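Local coordinates for protein BAG family molecular chaperone regulator 2 (Arabidopsis thaliana, PDB 4HWD) that probably acts as a co-chaperone that binds the ATPase domain of HSP70/HSC70 chaperones and regulates programmed cell death and stress responses, at residues A[43-48]-A[77-82]. Residues are numbered along the deposited sequence; the frame is centred on the assembly and turned at random.
Sequences NLMEML and KYVEAL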
ATOM      1  N   ASN A  43      -5.481   8.403   7.202  1.00 17.43           N
ATOM      2  CA  ASN A  43      -5.049   7.257   8.000  1.00 16.99           C
ATOM      3  C   ASN A  43      -4.531   6.137   7.088  1.00 16.69           C
ATOM      4  O   ASN A  43      -3.552   5.469   7.403  1.00 18.55           O
ATOM      5  CB  ASN A  43      -6.201   6.732   8.862  1.00 22.16           C
ATOM      6  CG  ASN A  43      -6.493   7.626  10.047  1.00 26.33           C
ATOM      7  OD1 ASN A  43      -5.576   8.076  10.739  1.00 30.58           O
ATOM      8  ND2 ASN A  43      -7.778   7.879  10.301  1.00 23.55           N
ATOM      9  N   LEU A  44      -5.205   5.943   5.954  1.00 12.58           N
ATOM     10  CA  LEU A  44      -4.821   4.928   4.974  1.00 10.64           C
ATOM     11  C   LEU A  44      -3.476   5.308   4.349  1.00 10.44           C
ATOM     12  O   LEU A  44      -2.645   4.447   4.068  1.00  9.01           O
ATOM     13  CB  LEU A  44      -5.890   4.808   3.872  1.00  9.92           C
ATOM     14  CG  LEU A  44      -5.751   3.630   2.895  1.00  8.85           C
ATOM     15  CD1 LEU A  44      -6.017   2.329   3.653  1.00 10.74           C
ATOM     16  CD2 LEU A  44      -6.738   3.767   1.736  1.00  7.24           C
ATOM     17  N   MET A  45      -3.254   6.603   4.141  1.00  8.29           N
ATOM     18  CA  MET A  45      -1.999   7.050   3.557  1.00  8.62           C
ATOM     19  C   MET A  45      -0.812   6.663   4.431  1.00  7.70           C
ATOM     20  O   MET A  45       0.200   6.196   3.930  1.00  7.27           O
ATOM     21  CB  MET A  45      -2.006   8.567   3.348  1.00 10.23           C
ATOM     22  CG  MET A  45      -0.717   9.093   2.719  1.00  6.93           C
ATOM     23  SD  MET A  45      -0.492   8.451   1.063  1.00 18.93           S
ATOM     24  CE  MET A  45      -1.485   9.669   0.091  1.00 12.96           C
ATOM     25  N   GLU A  46      -0.935   6.865   5.738  1.00  9.18           N
ATOM     26  CA  GLU A  46       0.138   6.524   6.668  1.00 10.55           C
ATOM     27  C   GLU A  46       0.368   5.007   6.720  1.00  9.38           C
ATOM     28  O   GLU A  46       1.503   4.548   6.876  1.00 11.88           O
ATOM     29  CB  GLU A  46      -0.194   7.054   8.072  1.00 12.54           C
ATOM     30  CG  GLU A  46       0.867   6.768   9.152  1.00 12.46           C
ATOM     31  CD  GLU A  46       0.746   5.385   9.773  1.00 18.81           C
ATOM     32  OE1 GLU A  46      -0.368   4.809   9.762  1.00 18.40           O
ATOM     33  OE2 GLU A  46       1.761   4.882  10.298  1.00 19.57           O
ATOM     34  N   MET A  47      -0.699   4.229   6.596  1.00  7.79           N
ATOM     35  CA  MET A  47      -0.550   2.778   6.627  1.00 11.62           C
ATOM     36  C   MET A  47       0.211   2.291   5.396  1.00 11.97           C
ATOM     37  O   MET A  47       1.113   1.459   5.510  1.00 10.23           O
ATOM     38  CB  MET A  47      -1.919   2.101   6.735  1.00 11.25           C
ATOM     39  CG  MET A  47      -2.540   2.229   8.128  1.00 12.43           C
ATOM     40  SD  MET A  47      -4.216   1.586   8.286  1.00 22.52           S
ATOM     41  CE  MET A  47      -5.076   2.999   8.938  1.00 15.55           C
ATOM     42  N   LEU A  48      -0.126   2.828   4.225  1.00 11.38           N
ATOM     43  CA  LEU A  48       0.560   2.437   2.992  1.00  9.78           C
ATOM     44  C   LEU A  48       2.039   2.797   3.101  1.00 10.79           C
ATOM     45  O   LEU A  48       2.912   1.975   2.806  1.00  9.14           O
ATOM     46  CB  LEU A  48      -0.049   3.147   1.773  1.00  8.94           C
ATOM     47  CG  LEU A  48      -1.494   2.819   1.374  1.00  9.43           C
ATOM     48  CD1 LEU A  48      -2.025   3.868   0.401  1.00  7.90           C
ATOM     49  CD2 LEU A  48      -1.541   1.436   0.755  1.00 11.13           C
ATOM     50  N   LYS A  77       1.914   2.755  -6.698  1.00 35.20           N
ATOM     51  CA  LYS A  77       0.698   2.887  -7.478  1.00 35.54           C
ATOM     52  C   LYS A  77      -0.502   3.206  -6.586  1.00 35.09           C
ATOM     53  O   LYS A  77      -1.388   3.965  -6.980  1.00 37.44           O
ATOM     54  CB  LYS A  77       0.446   1.592  -8.256  1.00 38.64           C
ATOM     55  CG  LYS A  77      -0.846   1.574  -9.057  1.00 38.31           C
ATOM     56  CD  LYS A  77      -1.037   0.244  -9.781  1.00 38.10           C
ATOM     57  CE  LYS A  77      -2.356   0.214 -10.546  1.00 37.91           C
ATOM     58  NZ  LYS A  77      -2.523  -1.032 -11.355  1.00 37.89           N
ATOM     59  N   TYR A  78      -0.528   2.629  -5.386  1.00 15.55           N
ATOM     60  CA  TYR A  78      -1.632   2.854  -4.454  1.00 14.51           C
ATOM     61  C   TYR A  78      -1.591   4.235  -3.810  1.00 13.75           C
ATOM     62  O   TYR A  78      -2.628   4.885  -3.630  1.00 11.07           O
ATOM     63  CB  TYR A  78      -1.632   1.792  -3.355  1.00 13.93           C
ATOM     64  CG  TYR A  78      -1.942   0.395  -3.832  1.00 15.55           C
ATOM     65  CD1 TYR A  78      -2.626   0.176  -5.028  1.00 15.86           C
ATOM     66  CD2 TYR A  78      -1.591  -0.711  -3.060  1.00 20.16           C
ATOM     67  CE1 TYR A  78      -2.954  -1.117  -5.446  1.00 15.38           C
ATOM     68  CE2 TYR A  78      -1.916  -2.009  -3.463  1.00 19.67           C
ATOM     69  CZ  TYR A  78      -2.596  -2.209  -4.653  1.00 21.26           C
ATOM     70  OH  TYR A  78      -2.920  -3.499  -5.036  1.00 16.90           O
ATOM     71  N   VAL A  79      -0.389   4.671  -3.453  1.00  6.81           N
ATOM     72  CA  VAL A  79      -0.199   5.977  -2.838  1.00  6.81           C
ATOM     73  C   VAL A  79      -0.599   7.067  -3.821  1.00  8.80           C
ATOM     74  O   VAL A  79      -1.262   8.040  -3.454  1.00  7.73           O
ATOM     75  CB  VAL A  79       1.273   6.180  -2.434  1.00 10.57           C
ATOM     76  CG1 VAL A  79       1.527   7.651  -2.106  1.00 12.99           C
ATOM     77  CG2 VAL A  79       1.603   5.292  -1.242  1.00  7.48           C
ATOM     78  N   GLU A  80      -0.200   6.897  -5.076  1.00 13.00           N
ATOM     79  CA  GLU A  80      -0.519   7.866  -6.116  1.00 14.66           C
ATOM     80  C   GLU A  80      -2.022   7.868  -6.430  1.00 13.87           C
ATOM     81  O   GLU A  80      -2.592   8.924  -6.712  1.00 11.86           O
ATOM     82  CB  GLU A  80       0.311   7.568  -7.371  1.00 16.82           C
ATOM     83  CG  GLU A  80       1.814   7.543  -7.071  1.00 20.04           C
ATOM     84  CD  GLU A  80       2.676   7.083  -8.241  1.00 27.46           C
ATOM     85  OE1 GLU A  80       2.275   6.148  -8.968  1.00 30.95           O
ATOM     86  OE2 GLU A  80       3.773   7.650  -8.418  1.00 27.12           O
ATOM     87  N   ALA A  81      -2.667   6.703  -6.372  1.00  8.70           N
ATOM     88  CA  ALA A  81      -4.107   6.637  -6.622  1.00 10.36           C
ATOM     89  C   ALA A  81      -4.818   7.353  -5.478  1.00  7.70           C
ATOM     90  O   ALA A  81      -5.766   8.112  -5.695  1.00  9.91           O
ATOM     91  CB  ALA A  81      -4.582   5.172  -6.705  1.00  6.08           C
ATOM     92  N   LEU A  82      -4.348   7.109  -4.259  1.00  5.39           N
ATOM     93  CA  LEU A  82      -4.928   7.723  -3.076  1.00  4.44           C
ATOM     94  C   LEU A  82      -4.748   9.240  -3.126  1.00  5.66           C
ATOM     95  O   LEU A  82      -5.604   9.985  -2.641  1.00  5.17           O
ATOM     96  CB  LEU A  82      -4.286   7.131  -1.809  1.00  4.24           C
ATOM     97  CG  LEU A  82      -4.858   7.526  -0.438  1.00  5.67           C
ATOM     98  CD1 LEU A  82      -6.386   7.473  -0.444  1.00  6.03           C
ATOM     99  CD2 LEU A  82      -4.304   6.576   0.617  1.00  5.13           C
TER
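Helices 38-57 and 63-89 of the BAG domain, a three-helix bundle, run antiparallel where residues 43-48 meet 77-82, with the two segment axes 10.2 Å apart at an angle of 163°. L44, buried and directed at the partner helix, carries its CG anti to the backbone N and crosses L82 obliquely, one methyl on another, with CD2 3.9 Å from CD2 of L82. L44 also touches L19 and F26 of helix 2-31, so it packs against both other helices of the bundle. M45 sits in register with V79, their CA atoms 6.7 Å apart, and flanks the interface. Its chain leaves anti to the backbone N and then bends at chi2 (64°) and chi3 (85°), so the thioether folds across to helix 63-89. SD reaches CG1 of V79 at 3.8 Å, the two side chains crossing at about a right angle, while the CE methyl lies 4.0 Å from CG of L82, whose side chain runs past M45 in the opposite direction. L82 enters as a knob into a hole formed by L41, L44, M45 and L48, its CD2 3.7 Å from the backbone N of M45. One turn on from L44, L48 has CG beside its own backbone N and spreads its branches over two partners. CD1 meets CD2 of L82 at 3.5 Å, CD2 lies against CB of Y78, and CB rests on CG2 of V79 at 4.1 Å. The end of the Y78 side chain leads away from helix 38-57, and this residue touches A20 of helix 2-31. The side chains meet through aliphatic carbons and one thioether sulfur, so the two helices are held at this level by hydrophobic and dispersion forces, without a cross-helix polar bond to fix their register.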